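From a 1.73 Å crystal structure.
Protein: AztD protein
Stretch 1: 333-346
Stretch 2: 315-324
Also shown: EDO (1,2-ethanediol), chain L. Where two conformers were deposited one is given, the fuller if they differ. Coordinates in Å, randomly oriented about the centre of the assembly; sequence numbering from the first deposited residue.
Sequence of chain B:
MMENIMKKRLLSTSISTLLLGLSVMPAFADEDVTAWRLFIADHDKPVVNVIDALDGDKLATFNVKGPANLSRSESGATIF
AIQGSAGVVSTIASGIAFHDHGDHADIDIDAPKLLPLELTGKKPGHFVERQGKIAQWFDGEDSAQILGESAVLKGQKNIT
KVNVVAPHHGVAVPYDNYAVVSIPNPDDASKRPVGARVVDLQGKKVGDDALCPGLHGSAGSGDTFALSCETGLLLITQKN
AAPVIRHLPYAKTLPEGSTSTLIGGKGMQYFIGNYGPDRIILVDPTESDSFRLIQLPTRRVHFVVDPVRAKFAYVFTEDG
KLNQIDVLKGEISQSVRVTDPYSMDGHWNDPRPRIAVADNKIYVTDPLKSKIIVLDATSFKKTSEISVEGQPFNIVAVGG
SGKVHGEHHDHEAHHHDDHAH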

# COMPACT_ATOMS: atom_id res chain seq x y z
N SER B 333 -13.06 0.35 -24.73
CA SER B 333 -14.25 -0.46 -24.48
C SER B 333 -15.54 0.33 -24.59
O SER B 333 -16.59 -0.25 -24.92
CB SER B 333 -14.15 -1.13 -23.10
OG SER B 333 -13.55 -0.26 -22.16
N GLN B 334 -15.51 1.64 -24.35
CA GLN B 334 -16.68 2.47 -24.60
C GLN B 334 -16.28 3.94 -24.52
O GLN B 334 -15.21 4.28 -24.02
CB GLN B 334 -17.81 2.17 -23.62
CG GLN B 334 -17.47 2.44 -22.17
CD GLN B 334 -18.61 2.11 -21.24
OE1 GLN B 334 -19.76 2.45 -21.51
NE2 GLN B 334 -18.31 1.46 -20.13
N SER B 335 -17.18 4.80 -25.00
CA SER B 335 -16.98 6.24 -25.05
C SER B 335 -18.29 6.93 -24.68
O SER B 335 -19.37 6.40 -24.93
CB SER B 335 -16.54 6.70 -26.45
OG SER B 335 -15.37 6.01 -26.86
N VAL B 336 -18.17 8.13 -24.11
CA VAL B 336 -19.33 8.93 -23.75
C VAL B 336 -19.00 10.41 -23.96
O VAL B 336 -17.89 10.85 -23.64
CB VAL B 336 -19.78 8.67 -22.29
CG1 VAL B 336 -18.75 9.18 -21.29
CG2 VAL B 336 -21.14 9.29 -22.02
N ARG B 337 -19.95 11.16 -24.50
CA ARG B 337 -19.76 12.59 -24.69
C ARG B 337 -19.92 13.32 -23.36
O ARG B 337 -20.91 13.12 -22.65
CB ARG B 337 -20.78 13.13 -25.71
CG ARG B 337 -20.63 14.60 -26.00
CD ARG B 337 -21.34 14.98 -27.29
NE ARG B 337 -20.61 14.47 -28.44
CZ ARG B 337 -19.49 15.00 -28.92
NH1 ARG B 337 -18.97 16.09 -28.34
NH2 ARG B 337 -18.88 14.46 -29.96
N VAL B 338 -18.94 14.16 -23.02
CA VAL B 338 -18.92 14.88 -21.76
C VAL B 338 -18.96 16.39 -21.95
O VAL B 338 -19.65 17.09 -21.21
CB VAL B 338 -17.68 14.47 -20.93
CG1 VAL B 338 -17.60 15.30 -19.64
CG2 VAL B 338 -17.74 12.99 -20.63
N THR B 339 -18.21 16.92 -22.92
CA THR B 339 -18.19 18.35 -23.20
C THR B 339 -18.46 18.57 -24.69
O THR B 339 -18.50 17.63 -25.49
CB THR B 339 -16.84 18.98 -22.78
OG1 THR B 339 -15.79 18.50 -23.62
CG2 THR B 339 -16.49 18.66 -21.32
N ASP B 340 -18.68 19.84 -25.06
CA ASP B 340 -18.57 20.20 -26.46
C ASP B 340 -17.15 19.92 -26.94
O ASP B 340 -16.23 19.83 -26.13
CB ASP B 340 -18.90 21.67 -26.68
CG ASP B 340 -20.38 21.97 -26.62
OD1 ASP B 340 -21.19 21.13 -27.08
OD2 ASP B 340 -20.75 23.05 -26.11
N PRO B 341 -16.95 19.78 -28.25
CA PRO B 341 -15.58 19.58 -28.75
C PRO B 341 -14.65 20.70 -28.30
O PRO B 341 -15.06 21.86 -28.14
CB PRO B 341 -15.76 19.58 -30.27
CG PRO B 341 -17.16 19.18 -30.49
CD PRO B 341 -17.93 19.76 -29.34
N TYR B 342 -13.40 20.33 -28.08
CA TYR B 342 -12.29 21.26 -27.90
C TYR B 342 -11.28 20.96 -29.01
O TYR B 342 -10.19 20.45 -28.74
CB TYR B 342 -11.65 21.12 -26.51
CG TYR B 342 -12.34 21.76 -25.31
CD1 TYR B 342 -13.47 21.18 -24.73
CD2 TYR B 342 -11.81 22.89 -24.71
CE1 TYR B 342 -14.07 21.76 -23.60
CE2 TYR B 342 -12.40 23.47 -23.60
CZ TYR B 342 -13.52 22.90 -23.04
OH TYR B 342 -14.07 23.49 -21.93
N SER B 343 -11.66 21.24 -30.26
CA SER B 343 -10.78 20.97 -31.40
C SER B 343 -9.45 21.69 -31.21
O SER B 343 -9.41 22.91 -31.09
CB SER B 343 -11.46 21.43 -32.69
OG SER B 343 -10.62 21.23 -33.81
N MET B 344 -8.35 20.93 -31.18
CA MET B 344 -7.08 21.55 -30.79
C MET B 344 -6.28 22.11 -31.96
O MET B 344 -5.43 22.98 -31.75
CB MET B 344 -6.21 20.58 -29.97
CG MET B 344 -6.16 19.11 -30.36
SD MET B 344 -6.17 18.00 -28.92
CE MET B 344 -5.03 18.79 -27.76
N ASP B 345 -6.55 21.66 -33.19
CA ASP B 345 -5.84 22.19 -34.35
C ASP B 345 -5.91 23.71 -34.40
O ASP B 345 -6.98 24.27 -34.68
CB ASP B 345 -6.42 21.62 -35.65
N GLY B 346 -4.79 24.38 -34.13
CA GLY B 346 -4.67 25.82 -34.31
C GLY B 346 -4.69 26.64 -33.04
O GLY B 346 -4.16 27.76 -33.03
C1 EDO L . -23.14 16.11 -22.74
O1 EDO L . -24.06 15.09 -23.15
C2 EDO L . -22.94 17.12 -23.87
O2 EDO L . -21.91 18.05 -23.51
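Stretch 2 (315-324) VFTEDGKLNQ

Stretch 2 is a hairpin: a strand through Thr317, a type I turn from Thr317 to Gly320, and a return strand from Lys321 to Gln324. That second strand lies antiparallel on strand 333-337 of stretch 1, with a crossing angle of 162° and a closest approach of the axes of 4.5 Å. The register pairs Ser335 with Asn323, Val336 with Leu322, and Arg337 with Lys321; the CA atoms of Arg337 and Lys321 are 4.2 Å apart, those of Val336 and Leu322 5.4 Å, the usual alternation of non-hydrogen-bonded and hydrogen-bonded pairs. Val336 and Leu322 exchange both bonds, Leu322 N to Val336 O at 2.8 Å and Val336 N to Leu322 O at 2.9 Å. Further along, Gln324 N reaches Gln334 O at 2.8 Å and Ser333 N reaches Gln324 O at 2.9 Å.

Where strand 333-337 ends, the backbone contact goes on. Gly320 O takes two amides, Val338 N at 2.9 Å and Thr339 N at 3.1 Å. Stretch 1 then passes along the turn, and Tyr342 N donates to Glu318 O at 2.8 Å. Gly320, at phi/psi 95/6, is demanded twice over: those angles call for glycine, and a CB there would lie 2.2 Å from Thr339 O and 2.8 Å from Arg337 NH1.

The side chains follow the alternation of the strands. At Val336 and Leu322 the contact is apolar, Val336 CG1 lying 4.2 Å from Leu322 CB, and Val338 extends it beyond the strand: its CG2 lies 3.8 Å from Leu322 CB, and its CB 4.1 Å from Phe316 CE2, at the ring edge. Thr339 OG1 meets the same edge, 3.2 Å from Phe316 CZ. Further along, Gln334 and Gln324 make the same face of the sheet polar. The opposite face, with Ser335, Arg337, Lys321 and Asn323, is polar. Ser335 OG donates to Asn323 OD1 at 2.6 Å, while the amide nitrogen of Asn323 serves its own hairpin, ND2 to Val315 O and to Thr317 OG1, both at 3.1 Å. Arg337 folds over the turn so that NH1 donates to Asp319 O at 2.6 Å, with a weak bond from NH2 to the same Asp319 O at 3.0 Å; Lys321 CG covers one face of the guanidinium.

Two side chains secure the ends. Glu318, the residue most covered by stretch 1, accepts Met344 N on OE2 at 3.1 Å. At the far end Gln324 OE1 accepts both Ser333 OG at 2.7 Å and Gln334 NE2 at 3.1 Å. The rule to read here is a regular strand pairing, extended by turn carbonyls that receive amides of the loop.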

# COMPACT_ATOMS: atom_id res chain seq x y z
N VAL B 315 -8.99 8.16 -21.53
CA VAL B 315 -8.45 9.15 -22.45
C VAL B 315 -9.58 10.10 -22.83
O VAL B 315 -10.68 9.66 -23.16
CB VAL B 315 -7.85 8.52 -23.71
CG1 VAL B 315 -7.03 9.56 -24.48
CG2 VAL B 315 -7.01 7.31 -23.38
N PHE B 316 -9.30 11.40 -22.77
CA PHE B 316 -10.23 12.40 -23.27
C PHE B 316 -9.74 12.89 -24.62
O PHE B 316 -8.55 13.16 -24.80
CB PHE B 316 -10.34 13.58 -22.30
CG PHE B 316 -11.53 14.47 -22.56
CD1 PHE B 316 -11.43 15.55 -23.40
CD2 PHE B 316 -12.75 14.19 -21.97
CE1 PHE B 316 -12.52 16.36 -23.65
CE2 PHE B 316 -13.85 14.99 -22.21
CZ PHE B 316 -13.73 16.08 -23.05
N THR B 317 -10.66 12.99 -25.58
CA THR B 317 -10.30 13.35 -26.95
C THR B 317 -10.97 14.67 -27.33
O THR B 317 -11.91 15.13 -26.68
CB THR B 317 -10.70 12.23 -27.94
OG1 THR B 317 -12.01 11.73 -27.64
CG2 THR B 317 -9.70 11.08 -27.89
N GLU B 318 -10.44 15.28 -28.39
CA GLU B 318 -10.83 16.64 -28.76
C GLU B 318 -12.29 16.74 -29.16
O GLU B 318 -12.86 17.84 -29.12
CB GLU B 318 -9.93 17.14 -29.89
CG GLU B 318 -10.10 16.35 -31.18
CD GLU B 318 -9.19 16.84 -32.29
OE1 GLU B 318 -8.78 16.01 -33.13
OE2 GLU B 318 -8.89 18.05 -32.32
N ASP B 319 -12.92 15.62 -29.51
CA ASP B 319 -14.33 15.61 -29.88
C ASP B 319 -15.26 15.84 -28.69
O ASP B 319 -16.47 15.95 -28.89
CB ASP B 319 -14.70 14.28 -30.56
CG ASP B 319 -14.25 13.07 -29.78
OD1 ASP B 319 -13.95 13.22 -28.58
OD2 ASP B 319 -14.19 11.96 -30.36
N GLY B 320 -14.72 15.93 -27.48
CA GLY B 320 -15.54 16.09 -26.29
C GLY B 320 -15.87 14.80 -25.58
O GLY B 320 -16.66 14.82 -24.63
N LYS B 321 -15.30 13.68 -26.00
CA LYS B 321 -15.67 12.38 -25.46
C LYS B 321 -14.63 11.88 -24.47
O LYS B 321 -13.42 12.10 -24.62
CB LYS B 321 -15.83 11.34 -26.57
CG LYS B 321 -16.99 11.58 -27.53
CD LYS B 321 -17.19 10.32 -28.36
CE LYS B 321 -18.23 10.47 -29.45
NZ LYS B 321 -18.52 9.13 -30.05
N LEU B 322 -15.12 11.20 -23.45
CA LEU B 322 -14.28 10.43 -22.54
C LEU B 322 -14.29 8.99 -23.01
O LEU B 322 -15.36 8.44 -23.31
CB LEU B 322 -14.81 10.55 -21.11
CG LEU B 322 -13.96 9.85 -20.04
CD1 LEU B 322 -12.60 10.49 -19.92
CD2 LEU B 322 -14.68 9.86 -18.71
N ASN B 323 -13.11 8.38 -23.11
CA ASN B 323 -12.99 7.02 -23.63
C ASN B 323 -12.39 6.11 -22.57
O ASN B 323 -11.36 6.43 -21.97
CB ASN B 323 -12.13 6.97 -24.90
CG ASN B 323 -12.58 7.96 -25.95
OD1 ASN B 323 -13.33 7.61 -26.85
ND2 ASN B 323 -12.10 9.20 -25.85
N GLN B 324 -13.05 4.99 -22.33
CA GLN B 324 -12.60 3.99 -21.38
C GLN B 324 -11.62 3.05 -22.07
O GLN B 324 -11.95 2.45 -23.10
CB GLN B 324 -13.80 3.22 -20.83
CG GLN B 324 -13.47 2.18 -19.79
CD GLN B 324 -14.68 1.35 -19.42
OE1 GLN B 324 -15.27 0.68 -20.27
NE2 GLN B 324 -15.07 1.40 -18.16